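Local coordinates for protein delta toxin (Clostridium perfringens, PDB 2YGT) that acts as a beta-pore-forming haemolytic toxin, probably by assembling on target cells and inserting a transmembrane beta-barrel, at residues A[29-35]-A[49-55]; A[59-65]-A[231-237]. Residue numbers count along the deposited sequence, not the author numbering.

Both contacts lie in one seven-stranded antiparallel sheet, with their centres about 10 Å apart and on the same side of the chain's centre. Interaction 1 pairs strands 27-39 and 45-54 of a hairpin; interaction 2 follows it along the chain, pairing strand 61-72 with the much later strand 224-235. Strands 45-54 and 61-72 are neighbours, so the two contacts join edge to edge: Ser51 N lies 2.7 Å from Ile64 O and Val53 N 2.9 Å from Thr62 O, both probable hydrogen bonds. A sequence-local hairpin and a long-range pairing thus form one continuous wall of the beta-sandwich, against which strand 121-128 packs, part of a three-stranded sheet that is probably the folded prestem of the soluble toxin.

Interaction 1: residues A[29-35]-A[49-55]; sequences IRKYSST and DASFVDD. With ZN (zinc ion), chain B.
Tyr32 lies beside Phe52 and reaches diagonally along the same face to Asp54, the partner of Arg30: its CB is 4.2 Å from Phe52 CB, and its CE2 is 3.3 Å from Asp54 OD2. Both aromatic residues take the m rotamer at chi1. The extended strands run antiparallel, their axes 4.5 Å apart at closest and their directions at 159°, in the register Arg30-Asp54, Tyr32-Phe52 and Ser34-Ala50 (hydrogen-bonded pairs), alternating with Lys31-Val53, Ser33-Ser51 and Thr35-Asp49 (non-hydrogen-bonded pairs). Arg30 N donates to Asp54 O (3.0 Å) and Asp54 N to Arg30 O (2.7 Å); Tyr32 N to Phe52 O (2.8 Å) and Phe52 N to Tyr32 O (2.7 Å); Ser34 N to Ala50 O and Ala50 N to Ser34 O (both 2.8 Å). CA-H...O contacts fill the gaps, such as Lys31 CA to Phe52 O at 3.3 Å. On the face of Lys31 and Val53, Thr35 OG1 donates to Asp49 OD1 (2.7 Å). Ile29, whose CA-to-CB bond points toward 49-55, brings CD1 to 4.2 Å from Val53 CG1. Asp54, on the Tyr32 face, binds zinc through OD1 at 2.2 Å; His286 supplies the other protein ligand and stacks its ring on Tyr32, so the hairpin carries part of a surface metal site. This is a regular two-stranded segment of the leukocidin-type beta-sandwich. Strand 19-24 flanks it beyond 29-35 and strand 61-72 beyond 49-55, Ser34 OG bonds to Ile288 N on the face of Tyr32, and Tyr128 of strand 121-128 covers Ile29 and Val53.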
loop_
_atom_site.group_PDB
_atom_site.type_symbol
_atom_site.label_atom_id
_atom_site.label_comp_id
_atom_site.label_asym_id
_atom_site.label_seq_id
_atom_site.Cartn_x
_atom_site.Cartn_y
_atom_site.Cartn_z
ATOM N N ILE A 29 27.726 -12.057 4.181
ATOM C CA ILE A 29 26.598 -12.311 3.292
ATOM C C ILE A 29 26.484 -11.200 2.248
ATOM O O ILE A 29 27.061 -10.125 2.408
ATOM C CB ILE A 29 25.271 -12.420 4.069
ATOM C CG1 ILE A 29 24.813 -11.039 4.547
ATOM C CG2 ILE A 29 25.409 -13.394 5.235
ATOM C CD1 ILE A 29 23.521 -11.067 5.326
ATOM N N ARG A 30 25.740 -11.461 1.179
ATOM C CA ARG A 30 25.603 -10.482 0.108
ATOM C C ARG A 30 24.143 -10.151 -0.175
ATOM O O ARG A 30 23.260 -10.987 0.012
ATOM C CB ARG A 30 26.296 -10.979 -1.162
ATOM C CG ARG A 30 27.741 -11.391 -0.935
ATOM C CD ARG A 30 28.555 -11.349 -2.217
ATOM N NE ARG A 30 29.987 -11.427 -1.939
ATOM C CZ ARG A 30 30.939 -11.131 -2.819
ATOM N NH1 ARG A 30 30.616 -10.730 -4.041
ATOM N NH2 ARG A 30 32.216 -11.230 -2.476
ATOM N N LYS A 31 23.897 -8.924 -0.622
ATOM C CA LYS A 31 22.548 -8.478 -0.945
ATOM C C LYS A 31 22.493 -7.884 -2.347
ATOM O O LYS A 31 23.224 -6.944 -2.659
ATOM C CB LYS A 31 22.062 -7.446 0.074
ATOM C CG LYS A 31 20.644 -6.962 -0.178
ATOM C CD LYS A 31 20.266 -5.817 0.746
ATOM C CE LYS A 31 20.923 -4.516 0.316
ATOM N NZ LYS A 31 20.443 -3.367 1.125
ATOM N N TYR A 32 21.625 -8.439 -3.187
ATOM C CA TYR A 32 21.470 -7.966 -4.558
ATOM C C TYR A 32 20.135 -7.256 -4.728
ATOM O O TYR A 32 19.089 -7.793 -4.365
ATOM C CB TYR A 32 21.573 -9.134 -5.544
ATOM C CG TYR A 32 22.873 -9.898 -5.444
ATOM C CD1 TYR A 32 23.983 -9.519 -6.189
ATOM C CD2 TYR A 32 22.992 -10.993 -4.600
ATOM C CE1 TYR A 32 25.179 -10.215 -6.099
ATOM C CE2 TYR A 32 24.181 -11.696 -4.502
ATOM C CZ TYR A 32 25.272 -11.303 -5.253
ATOM O OH TYR A 32 26.454 -12.001 -5.153
ATOM N N SER A 33 20.179 -6.048 -5.280
ATOM C CA SER A 33 18.974 -5.253 -5.489
ATOM C C SER A 33 18.450 -5.321 -6.924
ATOM O O SER A 33 19.223 -5.360 -7.882
ATOM C CB SER A 33 19.219 -3.796 -5.091
ATOM O OG SER A 33 19.387 -3.678 -3.686
ATOM N N SER A 34 17.129 -5.332 -7.063
ATOM C CA SER A 34 16.503 -5.300 -8.378
ATOM C C SER A 34 15.223 -4.470 -8.321
ATOM O O SER A 34 14.409 -4.628 -7.410
ATOM C CB SER A 34 16.211 -6.721 -8.867
ATOM O OG SER A 34 15.783 -6.721 -10.213
ATOM N N THR A 35 15.056 -3.576 -9.291
ATOM C CA THR A 35 13.889 -2.703 -9.333
ATOM C C THR A 35 13.171 -2.757 -10.676
ATOM O O THR A 35 13.793 -2.652 -11.733
ATOM C CB THR A 35 14.260 -1.234 -9.046
ATOM O OG1 THR A 35 14.729 -1.111 -7.701
ATOM C CG2 THR A 35 13.049 -0.340 -9.224
ATOM N N ASP A 49 10.793 -3.222 -5.370
ATOM C CA ASP A 49 12.212 -3.293 -5.064
ATOM C C ASP A 49 12.482 -4.629 -4.395
ATOM O O ASP A 49 12.042 -4.871 -3.272
ATOM C CB ASP A 49 12.633 -2.151 -4.135
ATOM C CG ASP A 49 12.414 -0.784 -4.753
ATOM O OD1 ASP A 49 12.646 -0.633 -5.973
ATOM O OD2 ASP A 49 12.017 0.145 -4.019
ATOM N N ALA A 50 13.192 -5.504 -5.092
ATOM C CA ALA A 50 13.552 -6.795 -4.528
ATOM C C ALA A 50 14.987 -6.785 -4.012
ATOM O O ALA A 50 15.911 -6.372 -4.712
ATOM C CB ALA A 50 13.365 -7.893 -5.561
ATOM N N SER A 51 15.168 -7.236 -2.776
ATOM C CA SER A 51 16.501 -7.412 -2.226
ATOM C C SER A 51 16.773 -8.890 -2.013
ATOM O O SER A 51 16.311 -9.473 -1.031
ATOM C CB SER A 51 16.652 -6.657 -0.908
ATOM O OG SER A 51 16.707 -5.264 -1.131
ATOM N N PHE A 52 17.506 -9.490 -2.945
ATOM C CA PHE A 52 17.891 -10.892 -2.843
ATOM C C PHE A 52 19.051 -11.037 -1.867
ATOM O O PHE A 52 20.129 -10.480 -2.081
ATOM C CB PHE A 52 18.303 -11.445 -4.212
ATOM C CG PHE A 52 17.188 -11.481 -5.221
ATOM C CD1 PHE A 52 16.908 -10.372 -6.003
ATOM C CD2 PHE A 52 16.430 -12.628 -5.400
ATOM C CE1 PHE A 52 15.886 -10.400 -6.935
ATOM C CE2 PHE A 52 15.408 -12.664 -6.331
ATOM C CZ PHE A 52 15.133 -11.546 -7.099
ATOM N N VAL A 53 18.836 -11.783 -0.793
ATOM C CA VAL A 53 19.899 -12.014 0.170
ATOM C C VAL A 53 20.580 -13.348 -0.093
ATOM O O VAL A 53 19.917 -14.378 -0.203
ATOM C CB VAL A 53 19.379 -11.993 1.615
ATOM C CG1 VAL A 53 20.518 -12.267 2.583
ATOM C CG2 VAL A 53 18.712 -10.660 1.926
ATOM N N ASP A 54 21.905 -13.317 -0.209
ATOM C CA ASP A 54 22.703 -14.536 -0.296
ATOM C C ASP A 54 23.422 -14.785 1.023
ATOM O O ASP A 54 24.388 -14.101 1.363
ATOM C CB ASP A 54 23.688 -14.475 -1.465
ATOM C CG ASP A 54 23.032 -14.807 -2.785
ATOM O OD1 ASP A 54 21.796 -14.970 -2.788
ATOM O OD2 ASP A 54 23.740 -14.908 -3.810
ATOM N N ASP A 55 22.931 -15.772 1.759
ATOM C CA ASP A 55 23.406 -16.054 3.103
ATOM C C ASP A 55 23.677 -17.548 3.232
ATOM O O ASP A 55 22.762 -18.336 3.465
ATOM C CB ASP A 55 22.355 -15.603 4.122
ATOM C CG ASP A 55 22.756 -15.898 5.550
ATOM O OD1 ASP A 55 23.839 -16.479 5.757
ATOM O OD2 ASP A 55 21.985 -15.547 6.469
HETATM ZN ZN ZN B . 21.277 -15.547 -4.877
#

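Interaction 2: residues A[59-65]-A[231-237]; sequences SEMTTII and VVLTAPN
Ile65, Val231 and Leu233 make the apolar centre: Ile65 CB lies 3.7 Å from Val231 CG2, and Ile65 CD1 equally 3.7 Å from Leu233 CD1. Ile65 is m,t and Leu233 m,p. On the other face Thr62 CG2 meets Val232 CG1 at 3.7 Å. The strands are extended and antiparallel, 4.7 Å apart at the closest point of their axes and at 158°. Hydrogen-bonded pairs are Met61-Ala235, Thr63-Leu233 and Ile65-Val231; Thr62-Thr234 and Ile64-Val232 are the non-hydrogen-bonded ones. The bonds are Met61 N to Ala235 O (3.0 Å) and Ala235 N to Met61 O (2.9 Å), Thr63 N to Leu233 O (2.8 Å) and Leu233 N to Thr63 O (2.9 Å), Ile65 N to Val231 O (2.9 Å) and Val231 N to Ile65 O (3.0 Å). This pairing of strands far apart in sequence belongs to the core beta-sandwich of the leukocidin/haemolysin fold. Trp173 and Trp283 pack on the face of Thr63, Val231 and Ala235, while Ile126 and Tyr128 of strand 121-128 cover Thr62, Ile64 and Val232. Strand 107-112 pairs with 231-235 on its outer edge. Farther out, Met61 (m,t,m) bends toward 235-237, its CE 3.1 Å from Pro236 O and 4.2 Å from Ala235 CB. Past the strands, water 1 links Ser59 O (2.7 Å) to Asn237 N (2.8 Å). Waters 2 and 3 bridge Glu60 to Thr234 OG1 (2.9 and 3.0 Å), water 2 donating to Glu60 OE1 (3.2 Å) and water 3 to Glu60 OE2 (2.6 Å).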
loop_
_atom_site.group_PDB
_atom_site.type_symbol
_atom_site.label_atom_id
_atom_site.label_comp_id
_atom_site.label_asym_id
_atom_site.label_seq_id
_atom_site.Cartn_x
_atom_site.Cartn_y
_atom_site.Cartn_z
ATOM N N SER A 59 19.591 -21.749 6.099
ATOM C CA SER A 59 19.178 -23.016 5.504
ATOM C C SER A 59 18.382 -22.826 4.211
ATOM O O SER A 59 18.105 -23.790 3.499
ATOM C CB SER A 59 18.360 -23.838 6.505
ATOM O OG SER A 59 17.105 -23.226 6.765
ATOM N N GLU A 60 18.012 -21.586 3.911
ATOM C CA GLU A 60 17.266 -21.305 2.690
ATOM C C GLU A 60 17.549 -19.911 2.132
ATOM O O GLU A 60 18.337 -19.155 2.698
ATOM C CB GLU A 60 15.765 -21.506 2.917
ATOM C CG GLU A 60 15.211 -20.800 4.140
ATOM C CD GLU A 60 13.763 -21.165 4.408
ATOM O OE1 GLU A 60 13.203 -21.981 3.644
ATOM O OE2 GLU A 60 13.185 -20.639 5.382
ATOM N N MET A 61 16.907 -19.590 1.011
ATOM C CA MET A 61 17.086 -18.301 0.349
ATOM C C MET A 61 15.992 -17.307 0.728
ATOM O O MET A 61 14.814 -17.658 0.792
ATOM C CB MET A 61 17.123 -18.481 -1.171
ATOM C CG MET A 61 18.286 -19.327 -1.667
ATOM S SD MET A 61 18.420 -19.325 -3.465
ATOM C CE MET A 61 16.844 -20.043 -3.923
ATOM N N THR A 62 16.390 -16.061 0.968
ATOM C CA THR A 62 15.463 -15.029 1.416
ATOM C C THR A 62 15.503 -13.808 0.505
ATOM O O THR A 62 16.572 -13.263 0.228
ATOM C CB THR A 62 15.774 -14.577 2.861
ATOM O OG1 THR A 62 15.557 -15.664 3.767
ATOM C CG2 THR A 62 14.886 -13.407 3.262
ATOM N N THR A 63 14.332 -13.382 0.043
ATOM C CA THR A 63 14.219 -12.165 -0.751
ATOM C C THR A 63 13.201 -11.205 -0.142
ATOM O O THR A 63 12.042 -11.562 0.069
ATOM C CB THR A 63 13.826 -12.464 -2.206
ATOM O OG1 THR A 63 14.807 -13.322 -2.800
ATOM C CG2 THR A 63 13.746 -11.174 -3.004
ATOM N N ILE A 64 13.646 -9.987 0.140
ATOM C CA ILE A 64 12.773 -8.965 0.695
ATOM C C ILE A 64 12.223 -8.103 -0.433
ATOM O O ILE A 64 12.979 -7.616 -1.271
ATOM C CB ILE A 64 13.523 -8.074 1.698
ATOM C CG1 ILE A 64 14.153 -8.928 2.796
ATOM C CG2 ILE A 64 12.582 -7.044 2.300
ATOM C CD1 ILE A 64 15.092 -8.162 3.710
ATOM N N ILE A 65 10.907 -7.922 -0.458
ATOM C CA ILE A 65 10.275 -7.137 -1.515
ATOM C C ILE A 65 9.547 -5.903 -0.988
ATOM O O ILE A 65 8.634 -6.002 -0.168
ATOM C CB ILE A 65 9.303 -7.991 -2.345
ATOM C CG1 ILE A 65 10.055 -9.158 -2.990
ATOM C CG2 ILE A 65 8.609 -7.138 -3.402
ATOM C CD1 ILE A 65 9.158 -10.152 -3.678
ATOM N N VAL A 231 6.955 -7.445 1.859
ATOM C CA VAL A 231 6.881 -8.876 2.132
ATOM C C VAL A 231 8.266 -9.509 2.162
ATOM O O VAL A 231 9.236 -8.947 1.654
ATOM C CB VAL A 231 6.045 -9.629 1.074
ATOM C CG1 VAL A 231 4.646 -9.029 0.945
ATOM C CG2 VAL A 231 6.773 -9.638 -0.262
ATOM N N VAL A 232 8.347 -10.688 2.765
ATOM C CA VAL A 232 9.570 -11.468 2.755
ATOM C C VAL A 232 9.255 -12.842 2.190
ATOM O O VAL A 232 8.353 -13.525 2.674
ATOM C CB VAL A 232 10.162 -11.638 4.173
ATOM C CG1 VAL A 232 11.482 -12.390 4.104
ATOM C CG2 VAL A 232 10.352 -10.290 4.847
ATOM N N LEU A 233 9.984 -13.239 1.152
ATOM C CA LEU A 233 9.817 -14.567 0.575
ATOM C C LEU A 233 11.012 -15.464 0.873
ATOM O O LEU A 233 12.156 -15.009 0.893
ATOM C CB LEU A 233 9.612 -14.488 -0.941
ATOM C CG LEU A 233 8.236 -14.092 -1.483
ATOM C CD1 LEU A 233 7.956 -12.631 -1.212
ATOM C CD2 LEU A 233 8.172 -14.371 -2.973
ATOM N N THR A 234 10.735 -16.741 1.112
ATOM C CA THR A 234 11.792 -17.738 1.207
ATOM C C THR A 234 11.637 -18.761 0.091
ATOM O O THR A 234 10.557 -18.917 -0.483
ATOM C CB THR A 234 11.790 -18.468 2.567
ATOM O OG1 THR A 234 10.534 -19.133 2.758
ATOM C CG2 THR A 234 12.035 -17.486 3.709
ATOM N N ALA A 235 12.723 -19.457 -0.215
ATOM C CA ALA A 235 12.700 -20.474 -1.253
ATOM C C ALA A 235 13.811 -21.486 -1.003
ATOM O O ALA A 235 14.896 -21.116 -0.553
ATOM C CB ALA A 235 12.855 -19.829 -2.627
ATOM N N PRO A 236 13.536 -22.772 -1.277
ATOM C CA PRO A 236 14.550 -23.825 -1.149
ATOM C C PRO A 236 15.820 -23.433 -1.893
ATOM O O PRO A 236 15.742 -22.772 -2.928
ATOM C CB PRO A 236 13.884 -25.031 -1.814
ATOM C CG PRO A 236 12.425 -24.796 -1.617
ATOM C CD PRO A 236 12.236 -23.306 -1.715
ATOM N N ASN A 237 16.971 -23.837 -1.365
ATOM C CA ASN A 237 18.266 -23.386 -1.875
ATOM C C ASN A 237 18.442 -23.401 -3.394
ATOM O O ASN A 237 19.082 -22.513 -3.956
ATOM C CB ASN A 237 19.409 -24.158 -1.206
ATOM C CG ASN A 237 19.823 -23.549 0.118
ATOM O OD1 ASN A 237 19.559 -22.376 0.384
ATOM N ND2 ASN A 237 20.478 -24.343 0.957
HETATM O O HOH W 1 16.899 -24.799 1.243
HETATM O O HOH W 2 10.925 -21.747 1.477
HETATM O O HOH W 3 10.608 -20.828 5.215
#